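PDB 6JUF: SspB protein from Streptomyces clavuligerus, which probably acts as a metal-dependent DNA-cleaving component of the SspABCD-SspE system, which senses phosphorothioate-modified DNA and defends bacteria against phages. Local coordinates for residues D3-E8 with F135-F140; R92-L95 with G99-P102; D147-I152 with A167-D172; V313-E316 with N320-S323. All coordinates share one frame; numbering follows the deposited sequence.

Contact 1 (D3-E8 with F135-F140); sequences DSRLAE and FHLAPF
A helix-to-helix junction at the very start of the modelled chain brings Arg-5 and Leu-6, in the first turn of helix 5-9, onto Leu-137 near the C-terminal end of helix 129-137. Leu-137 is the centre of the contact and divides its two methyl groups between the two partners. CD2 sits over the middle of one face of the Arg-5 guanidinium, 3.6 Å from CZ of Arg-5, while CD1 approaches CB of Leu-6 at 4.1 Å. The side chains of Arg-5 and Leu-137 slide past each other in opposite directions, which lays the flat guanidinium over the CD2 methyl of Leu-137.

The arginine reaches this place by bending at both chi2 (128°) and chi3 (96°), which folds its end back over Leu-137. Asp-3 holds the guanidinium at its edge: NH1 of Arg-5 forms a salt bridge with OD2 of Asp-3 at 2.6 Å, with OD2 in the guanidinium plane and the bond bent (136° at the hydrogen).

Leu-6 is the buried member of the first turn; it also packs on Pro-129, Tyr-132 and Val-133 of helix 129-137, and Leu-137 touches His-155 of helix 145-159. Leucine suits an interior seat shared by several helices, and arginine suits the exposed side, because the face of its guanidinium is a poor hydrogen-bonding surface and can lie on a methyl group while the N-H groups at its edge stay available to an acid. No polar bond links the two segments; the contact is van der Waals packing, and the charge of Arg-5 is met by Asp-3 of its own segment.

Contact 2 (R92-L95 with G99-P102); sequences RWLL and GADP
Ala-100, Leu-94 and Leu-95 lose the most surface as the chain turns back on the last turn of helix 89-95. Ala-100 points its methyl group at the helix, where CB lies over the six-membered ring of Trp-93, 3.7 Å from the ring centroid and only 11° off its normal, a CH-pi contact. With CG of Trp-93 swung opposite the backbone N (chi1 172°), the indole presents its face to Ala-100. A side chain this small can sit close over the indole face while its own backbone still reaches the helix: Ala-100 N gives a hydrogen bond to Trp-93 O at 2.7 Å. The next amide repeats the pattern one residue on, Asp-101 N bonding to Leu-94 O at 3.0 Å.

Gly-99 comes first along this loop, its CA 3.3 Å from Trp-93 O; having no side chain, glycine fits so close to the helix carbonyls.

Leu-94 turns its CD1 alongside Asp-101, 4.1 Å from CB, the two side chains pointing the same way. The Leu-95 contribution is mostly backbone: its O lies 3.5 Å from Pro-102 CB, and a water donates to both Leu-95 O and Pro-102 O. Pro-102 has no amide hydrogen to give, and Leu-94 O beside it already accepts from Asp-101 N, so proline fits.

Asp-101 then passes the chain on to helix 107-118, its carboxylate accepting from the backbone N of Glu-105 and Glu-106 and bonding to Ser-109 OG. That helix packs against Leu-94 through Leu-113 and Trp-116, while Trp-93 meets Trp-311 of helix 306-317 and Tyr-318 edge-to-face.

Contact 3 (D147-I152 with A167-D172); sequences DLTQVI and ASIAKD
This is apolar packing between two helices that follow each other in the chain, 145-159 and 166-180, and it rests on Ile-152, Thr-149 and Ile-169. Ile-169 gives the larger share. Its CG2 methyl inserts between the two residues of the other helix, 3.6 Å from CG2 of Ile-152 and 4.0 Å from CG2 of Thr-149. A chi1 of -69° leaves CG2 of Ile-169 anti to the backbone N, from where it meets both residues, and the two isoleucines slide past each other in opposite directions.

The pair is formed by two successive helices joined by a short loop, their segments at 126° to each other, well short of antiparallel, with axes 9.2 Å apart at closest approach. The backbones come nearest at Thr-149 and Ala-170, whose CA atoms are 5.6 Å apart. Small residues suit that crossing: Ala-170 offers only a methyl, and the Thr-149 OG1 lies 3.7 Å from CA of Ala-170. That hydroxyl donates to Leu-145 O one turn back along its own helix, so it can face an apolar neighbour without wanting a partner there. Ile-152 also packs on Ser-130 and Val-133 of helix 129-137, and Ile-169 on Val-153 and Val-156.

Contact 4 (V313-E316 with N320-S323); sequences VLDE and NVRS
Charge governs the meeting of Asp-315 with Arg-322, where helix 306-317 ends and, after a short turn, the 3-10 segment 321-323 begins. Arg-322 NE forms a salt bridge with Asp-315 OD2 at 2.9 Å, reaching the oxygen from above the carboxylate, whose plane stands 89° to the guanidinium. Arg-322 NH2 makes a second salt bridge, to Asp-312, so the arginine spans two acids one turn apart.

Hydrogen bonds from backbone amides add to this. Arg-322 N donates to the same OD2 at 3.1 Å along the syn lone pair, and Asn-320 N donates to Asp-315 O at 2.8 Å. Asn-320 adopts a left-handed conformation (phi 56°, psi 61°), which asparagine accepts more readily than most residues and which lets the chain double back.

A water supplies a third donor to OD2, at 2.7 Å, and connects it to Ser-323 OG. The other carboxylate oxygen receives the indole NE1 of Trp-93, in helix 89-95.

Van der Waals packing completes the contact: the Asn-320 amide lies alongside Glu-316, its ND2 3.6 Å from CG of Glu-316, while the Glu-316 carboxylate turns to His-286.

Asp-315 is buried yet richly supplied with donors. So many of them, one cationic, would be expected to favour its charged form and to fix the rotation of the carboxylate.

Overall arrangement
From the N terminus, contact 1 closes the longest loop, bringing the start of the chain to the end of helix 129-137. Contact 2 is nested within that loop, a tight turn after helix 89-95. Contact 3 then closes the short loop between helices 145-159 and 166-180, and contact 4 a tight turn after helix 306-317; none of the loops cross. The four form two clusters on opposite sides of the chain's centre. Contacts 1 and 3 touch where Phe-140 and Pro-139 pack on Val-151. Contacts 2 and 4 touch through Trp-93, which meets Leu-314 and Asp-315, tying helix 89-95 to helix 306-317, while Ala-100 meets Val-321 in the loops beyond.

Contact 1 (D3-E8 with F135-F140)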
# COMPACT_ATOMS: atom_id res chain seq x y z
N ASP B 3 32.76 -21.31 1.15
CA ASP B 3 31.66 -20.56 1.82
C ASP B 3 30.27 -21.09 1.40
O ASP B 3 29.86 -20.88 0.26
CB ASP B 3 31.77 -19.06 1.46
CG ASP B 3 30.79 -18.19 2.24
OD1 ASP B 3 29.94 -18.75 2.97
OD2 ASP B 3 30.88 -16.93 2.12
N SER B 4 29.53 -21.73 2.31
CA SER B 4 28.22 -22.25 1.95
C SER B 4 27.07 -21.65 2.77
O SER B 4 26.06 -22.29 3.00
CB SER B 4 28.20 -23.77 2.06
OG SER B 4 28.06 -24.15 3.42
N ARG B 5 27.25 -20.42 3.24
CA ARG B 5 26.26 -19.78 4.08
C ARG B 5 24.92 -19.69 3.35
O ARG B 5 23.84 -19.88 3.94
CB ARG B 5 26.72 -18.39 4.50
CG ARG B 5 27.74 -18.42 5.64
CD ARG B 5 28.94 -17.59 5.26
NE ARG B 5 28.88 -16.24 5.78
CZ ARG B 5 29.44 -15.19 5.17
NH1 ARG B 5 30.04 -15.34 4.00
NH2 ARG B 5 29.35 -13.99 5.73
N LEU B 6 24.99 -19.44 2.06
CA LEU B 6 23.74 -19.18 1.33
C LEU B 6 22.91 -20.48 1.24
O LEU B 6 21.68 -20.48 1.47
CB LEU B 6 24.04 -18.60 -0.06
CG LEU B 6 22.75 -18.27 -0.87
CD1 LEU B 6 21.81 -17.26 -0.15
CD2 LEU B 6 23.06 -17.79 -2.29
N ALA B 7 23.56 -21.60 0.92
CA ALA B 7 22.85 -22.88 0.92
C ALA B 7 22.22 -23.21 2.26
O ALA B 7 21.16 -23.81 2.33
CB ALA B 7 23.82 -23.99 0.50
N GLU B 8 22.90 -22.89 3.35
CA GLU B 8 22.38 -23.23 4.65
C GLU B 8 21.15 -22.39 4.99
O GLU B 8 20.24 -22.85 5.69
CB GLU B 8 23.46 -23.09 5.68
CG GLU B 8 24.60 -24.06 5.44
CD GLU B 8 25.63 -24.00 6.53
OE1 GLU B 8 26.82 -23.82 6.20
OE2 GLU B 8 25.23 -24.11 7.73
N PHE B 135 20.82 -8.52 1.74
CA PHE B 135 20.77 -7.98 3.12
C PHE B 135 21.87 -8.51 4.01
O PHE B 135 22.38 -7.70 4.86
CB PHE B 135 19.40 -8.22 3.75
CG PHE B 135 18.35 -7.27 3.23
CD1 PHE B 135 18.07 -6.10 3.92
CD2 PHE B 135 17.68 -7.52 2.02
CE1 PHE B 135 17.11 -5.19 3.44
CE2 PHE B 135 16.71 -6.62 1.56
CZ PHE B 135 16.47 -5.44 2.22
N HIS B 136 22.22 -9.80 3.92
CA HIS B 136 23.04 -10.43 4.97
C HIS B 136 24.46 -10.81 4.58
O HIS B 136 25.30 -10.97 5.45
CB HIS B 136 22.30 -11.67 5.47
CG HIS B 136 21.03 -11.32 6.22
ND1 HIS B 136 21.05 -10.57 7.33
CD2 HIS B 136 19.72 -11.71 6.03
CE1 HIS B 136 19.81 -10.41 7.82
NE2 HIS B 136 18.97 -11.11 7.03
N LEU B 137 24.72 -10.98 3.28
CA LEU B 137 26.07 -11.51 2.84
C LEU B 137 26.91 -10.56 2.00
O LEU B 137 28.13 -10.67 1.99
CB LEU B 137 25.92 -12.85 2.10
CG LEU B 137 25.30 -14.00 2.93
CD1 LEU B 137 25.15 -15.28 2.12
CD2 LEU B 137 26.14 -14.33 4.12
N ALA B 138 26.28 -9.58 1.38
CA ALA B 138 27.03 -8.64 0.52
C ALA B 138 27.99 -7.81 1.34
O ALA B 138 27.63 -7.40 2.46
CB ALA B 138 26.08 -7.71 -0.27
N PRO B 139 29.19 -7.56 0.83
CA PRO B 139 30.18 -6.83 1.67
C PRO B 139 29.95 -5.30 1.60
O PRO B 139 30.59 -4.54 2.28
CB PRO B 139 31.51 -7.20 1.03
CG PRO B 139 31.16 -7.41 -0.41
CD PRO B 139 29.77 -8.04 -0.42
N PHE B 140 29.05 -4.84 0.72
CA PHE B 140 28.79 -3.42 0.47
C PHE B 140 27.31 -3.09 0.67
O PHE B 140 26.45 -3.98 0.59
CB PHE B 140 29.30 -2.96 -0.95
CG PHE B 140 28.91 -3.90 -2.07
CD1 PHE B 140 29.86 -4.67 -2.71
CD2 PHE B 140 27.55 -4.04 -2.45
CE1 PHE B 140 29.50 -5.57 -3.71
CE2 PHE B 140 27.18 -4.94 -3.46
CZ PHE B 140 28.18 -5.70 -4.08

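Contact 2 (R92-L95 with G99-P102)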
# COMPACT_ATOMS: atom_id res chain seq x y z
N ARG B 92 -2.87 -17.35 9.38
CA ARG B 92 -4.13 -17.24 10.14
C ARG B 92 -4.00 -16.09 11.18
O ARG B 92 -4.97 -15.37 11.37
CB ARG B 92 -4.43 -18.56 10.87
CG ARG B 92 -5.54 -18.53 11.89
CD ARG B 92 -6.88 -18.22 11.22
NE ARG B 92 -8.02 -18.13 12.17
CZ ARG B 92 -8.39 -17.02 12.80
NH1 ARG B 92 -7.67 -15.88 12.72
NH2 ARG B 92 -9.46 -17.06 13.60
N TRP B 93 -2.87 -15.97 11.86
CA TRP B 93 -2.70 -14.96 12.89
C TRP B 93 -2.69 -13.56 12.27
O TRP B 93 -3.24 -12.63 12.84
CB TRP B 93 -1.44 -15.28 13.68
CG TRP B 93 -1.08 -14.19 14.65
CD1 TRP B 93 -1.46 -14.06 15.98
CD2 TRP B 93 -0.19 -13.06 14.38
NE1 TRP B 93 -0.92 -12.91 16.51
CE2 TRP B 93 -0.14 -12.27 15.59
CE3 TRP B 93 0.54 -12.63 13.24
CZ2 TRP B 93 0.63 -11.09 15.68
CZ3 TRP B 93 1.32 -11.48 13.38
CH2 TRP B 93 1.32 -10.72 14.58
N LEU B 94 -2.02 -13.37 11.12
CA LEU B 94 -1.82 -12.04 10.57
C LEU B 94 -2.91 -11.56 9.63
O LEU B 94 -3.40 -10.40 9.72
CB LEU B 94 -0.47 -12.01 9.78
CG LEU B 94 -0.20 -10.65 9.08
CD1 LEU B 94 0.01 -9.50 10.10
CD2 LEU B 94 0.99 -10.78 8.14
N LEU B 95 -3.32 -12.41 8.70
CA LEU B 95 -4.12 -12.01 7.58
C LEU B 95 -5.62 -12.28 7.69
O LEU B 95 -6.37 -11.76 6.86
CB LEU B 95 -3.59 -12.65 6.27
CG LEU B 95 -2.16 -12.21 5.91
CD1 LEU B 95 -1.74 -13.09 4.72
CD2 LEU B 95 -2.16 -10.75 5.59
N GLY B 99 -7.78 -11.43 12.46
CA GLY B 99 -6.35 -11.52 12.81
C GLY B 99 -5.69 -10.20 13.15
O GLY B 99 -6.39 -9.21 13.45
N ALA B 100 -4.37 -10.16 13.18
CA ALA B 100 -3.59 -9.07 13.69
C ALA B 100 -3.73 -7.83 12.83
O ALA B 100 -3.90 -6.72 13.34
CB ALA B 100 -2.10 -9.42 13.82
N ASP B 101 -3.58 -7.98 11.52
CA ASP B 101 -3.60 -6.82 10.65
C ASP B 101 -3.90 -7.24 9.21
O ASP B 101 -3.03 -7.15 8.32
CB ASP B 101 -2.24 -6.10 10.78
CG ASP B 101 -2.18 -4.73 10.08
OD1 ASP B 101 -3.21 -4.20 9.65
OD2 ASP B 101 -1.07 -4.13 9.98
N PRO B 102 -5.16 -7.69 8.96
CA PRO B 102 -5.56 -8.22 7.65
C PRO B 102 -5.30 -7.26 6.46
O PRO B 102 -5.09 -7.69 5.34
CB PRO B 102 -7.08 -8.51 7.83
CG PRO B 102 -7.46 -7.75 9.08
CD PRO B 102 -6.26 -7.80 9.94
O HOH W 1 -5.67 -10.24 4.60

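Contact 3 (D147-I152 with A167-D172)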
# COMPACT_ATOMS: atom_id res chain seq x y z
N ASP B 147 26.74 -4.83 -9.87
CA ASP B 147 27.55 -5.21 -8.69
C ASP B 147 26.84 -6.21 -7.78
O ASP B 147 27.42 -7.27 -7.41
CB ASP B 147 27.94 -4.03 -7.78
CG ASP B 147 28.89 -3.03 -8.45
OD1 ASP B 147 29.65 -3.37 -9.40
OD2 ASP B 147 28.80 -1.88 -7.96
N LEU B 148 25.57 -5.93 -7.50
CA LEU B 148 24.79 -6.85 -6.68
C LEU B 148 24.57 -8.20 -7.36
O LEU B 148 24.68 -9.27 -6.75
CB LEU B 148 23.47 -6.23 -6.25
CG LEU B 148 22.63 -7.10 -5.32
CD1 LEU B 148 23.38 -7.45 -4.02
CD2 LEU B 148 21.33 -6.37 -5.01
N THR B 149 24.26 -8.15 -8.65
CA THR B 149 24.16 -9.39 -9.40
C THR B 149 25.45 -10.24 -9.27
O THR B 149 25.38 -11.45 -9.01
CB THR B 149 23.84 -9.10 -10.89
OG1 THR B 149 22.53 -8.51 -10.96
CG2 THR B 149 23.89 -10.42 -11.73
N GLN B 150 26.61 -9.59 -9.42
CA GLN B 150 27.89 -10.36 -9.37
C GLN B 150 28.15 -10.99 -7.99
O GLN B 150 28.62 -12.14 -7.89
CB GLN B 150 29.06 -9.50 -9.86
CG GLN B 150 29.01 -9.34 -11.38
CD GLN B 150 28.90 -10.68 -12.13
OE1 GLN B 150 27.96 -10.90 -12.95
NE2 GLN B 150 29.87 -11.59 -11.88
N VAL B 151 27.80 -10.27 -6.92
CA VAL B 151 27.93 -10.84 -5.60
C VAL B 151 27.03 -12.06 -5.40
O VAL B 151 27.47 -13.07 -4.88
CB VAL B 151 27.77 -9.78 -4.49
CG1 VAL B 151 27.89 -10.42 -3.10
CG2 VAL B 151 28.91 -8.80 -4.64
N ILE B 152 25.79 -11.97 -5.86
CA ILE B 152 24.90 -13.11 -5.74
C ILE B 152 25.43 -14.30 -6.56
O ILE B 152 25.43 -15.40 -6.07
CB ILE B 152 23.46 -12.78 -6.12
CG1 ILE B 152 22.90 -11.71 -5.17
CG2 ILE B 152 22.63 -14.04 -6.09
CD1 ILE B 152 21.72 -10.93 -5.71
N ALA B 167 20.88 -14.49 -15.68
CA ALA B 167 19.69 -13.74 -16.05
C ALA B 167 18.64 -13.83 -14.97
O ALA B 167 17.90 -12.83 -14.71
CB ALA B 167 19.13 -14.17 -17.42
N SER B 168 18.51 -14.99 -14.35
CA SER B 168 17.53 -15.09 -13.23
C SER B 168 17.94 -14.26 -12.03
O SER B 168 17.08 -13.67 -11.33
CB SER B 168 17.37 -16.54 -12.79
OG SER B 168 16.94 -17.32 -13.88
N ILE B 169 19.23 -14.26 -11.71
CA ILE B 169 19.71 -13.45 -10.57
C ILE B 169 19.48 -11.97 -10.90
O ILE B 169 19.06 -11.19 -10.03
CB ILE B 169 21.18 -13.78 -10.28
CG1 ILE B 169 21.26 -15.23 -9.72
CG2 ILE B 169 21.78 -12.74 -9.31
CD1 ILE B 169 22.66 -15.86 -9.67
N ALA B 170 19.77 -11.55 -12.13
CA ALA B 170 19.54 -10.13 -12.50
C ALA B 170 18.06 -9.78 -12.34
O ALA B 170 17.73 -8.65 -11.98
CB ALA B 170 19.96 -9.85 -13.95
N LYS B 171 17.16 -10.73 -12.63
CA LYS B 171 15.72 -10.48 -12.46
C LYS B 171 15.39 -10.37 -10.95
O LYS B 171 14.52 -9.50 -10.58
CB LYS B 171 14.93 -11.63 -13.09
CG LYS B 171 14.91 -11.52 -14.62
CD LYS B 171 14.46 -12.83 -15.25
CE LYS B 171 14.50 -12.71 -16.78
NZ LYS B 171 14.39 -14.03 -17.42
N ASP B 172 16.06 -11.16 -10.09
CA ASP B 172 15.88 -10.99 -8.62
C ASP B 172 16.32 -9.58 -8.21
O ASP B 172 15.65 -8.92 -7.39
CB ASP B 172 16.69 -12.01 -7.81
CG ASP B 172 16.08 -13.38 -7.79
OD1 ASP B 172 14.91 -13.52 -8.21
OD2 ASP B 172 16.78 -14.30 -7.34

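Contact 4 (V313-E316 with N320-S323)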
# COMPACT_ATOMS: atom_id res chain seq x y z
N VAL B 313 5.67 -11.34 22.91
CA VAL B 313 6.02 -9.95 22.63
C VAL B 313 5.31 -9.51 21.33
O VAL B 313 4.73 -8.43 21.24
CB VAL B 313 7.55 -9.84 22.43
CG1 VAL B 313 7.98 -8.50 21.82
CG2 VAL B 313 8.26 -10.02 23.76
N LEU B 314 5.33 -10.35 20.32
CA LEU B 314 4.70 -10.00 19.05
C LEU B 314 3.16 -9.92 19.18
O LEU B 314 2.57 -9.01 18.69
CB LEU B 314 5.06 -11.02 17.95
CG LEU B 314 4.49 -10.74 16.56
CD1 LEU B 314 4.87 -9.35 16.06
CD2 LEU B 314 4.99 -11.78 15.55
N ASP B 315 2.53 -10.85 19.88
CA ASP B 315 1.10 -10.79 20.03
C ASP B 315 0.72 -9.56 20.83
O ASP B 315 -0.34 -8.96 20.55
CB ASP B 315 0.60 -12.06 20.69
CG ASP B 315 -0.88 -12.34 20.36
OD1 ASP B 315 -1.30 -11.93 19.25
OD2 ASP B 315 -1.55 -13.00 21.15
N GLU B 316 1.54 -9.15 21.79
CA GLU B 316 1.23 -7.93 22.54
C GLU B 316 1.18 -6.72 21.63
O GLU B 316 0.35 -5.82 21.81
CB GLU B 316 2.27 -7.72 23.59
CG GLU B 316 2.09 -8.71 24.72
CD GLU B 316 3.30 -8.80 25.57
OE1 GLU B 316 4.03 -7.80 25.59
OE2 GLU B 316 3.47 -9.83 26.28
N ASN B 320 -2.95 -8.89 21.52
CA ASN B 320 -3.22 -10.25 21.97
C ASN B 320 -4.34 -10.89 21.18
O ASN B 320 -5.39 -11.30 21.70
CB ASN B 320 -3.46 -10.21 23.49
CG ASN B 320 -2.24 -9.67 24.22
OD1 ASN B 320 -2.35 -8.70 25.01
ND2 ASN B 320 -1.10 -10.26 23.98
N VAL B 321 -4.07 -11.00 19.87
CA VAL B 321 -4.97 -11.74 18.97
C VAL B 321 -5.29 -13.15 19.48
O VAL B 321 -6.45 -13.63 19.28
CB VAL B 321 -4.32 -11.83 17.58
CG1 VAL B 321 -5.19 -12.56 16.59
CG2 VAL B 321 -4.02 -10.42 17.06
N ARG B 322 -4.30 -13.83 20.06
CA ARG B 322 -4.46 -15.25 20.44
C ARG B 322 -5.55 -15.44 21.53
O ARG B 322 -6.05 -16.53 21.73
CB ARG B 322 -3.11 -15.86 20.88
CG ARG B 322 -2.06 -15.98 19.77
CD ARG B 322 -0.71 -16.46 20.30
NE ARG B 322 -0.21 -15.58 21.38
CZ ARG B 322 0.88 -15.85 22.11
NH1 ARG B 322 1.62 -16.90 21.85
NH2 ARG B 322 1.18 -15.01 23.06
N SER B 323 -5.86 -14.34 22.22
CA SER B 323 -6.89 -14.29 23.28
C SER B 323 -8.31 -14.16 22.80
O SER B 323 -9.25 -14.33 23.59
CB SER B 323 -6.63 -13.09 24.19
OG SER B 323 -5.45 -13.36 24.87
O HOH W 2 -2.54 -13.43 23.67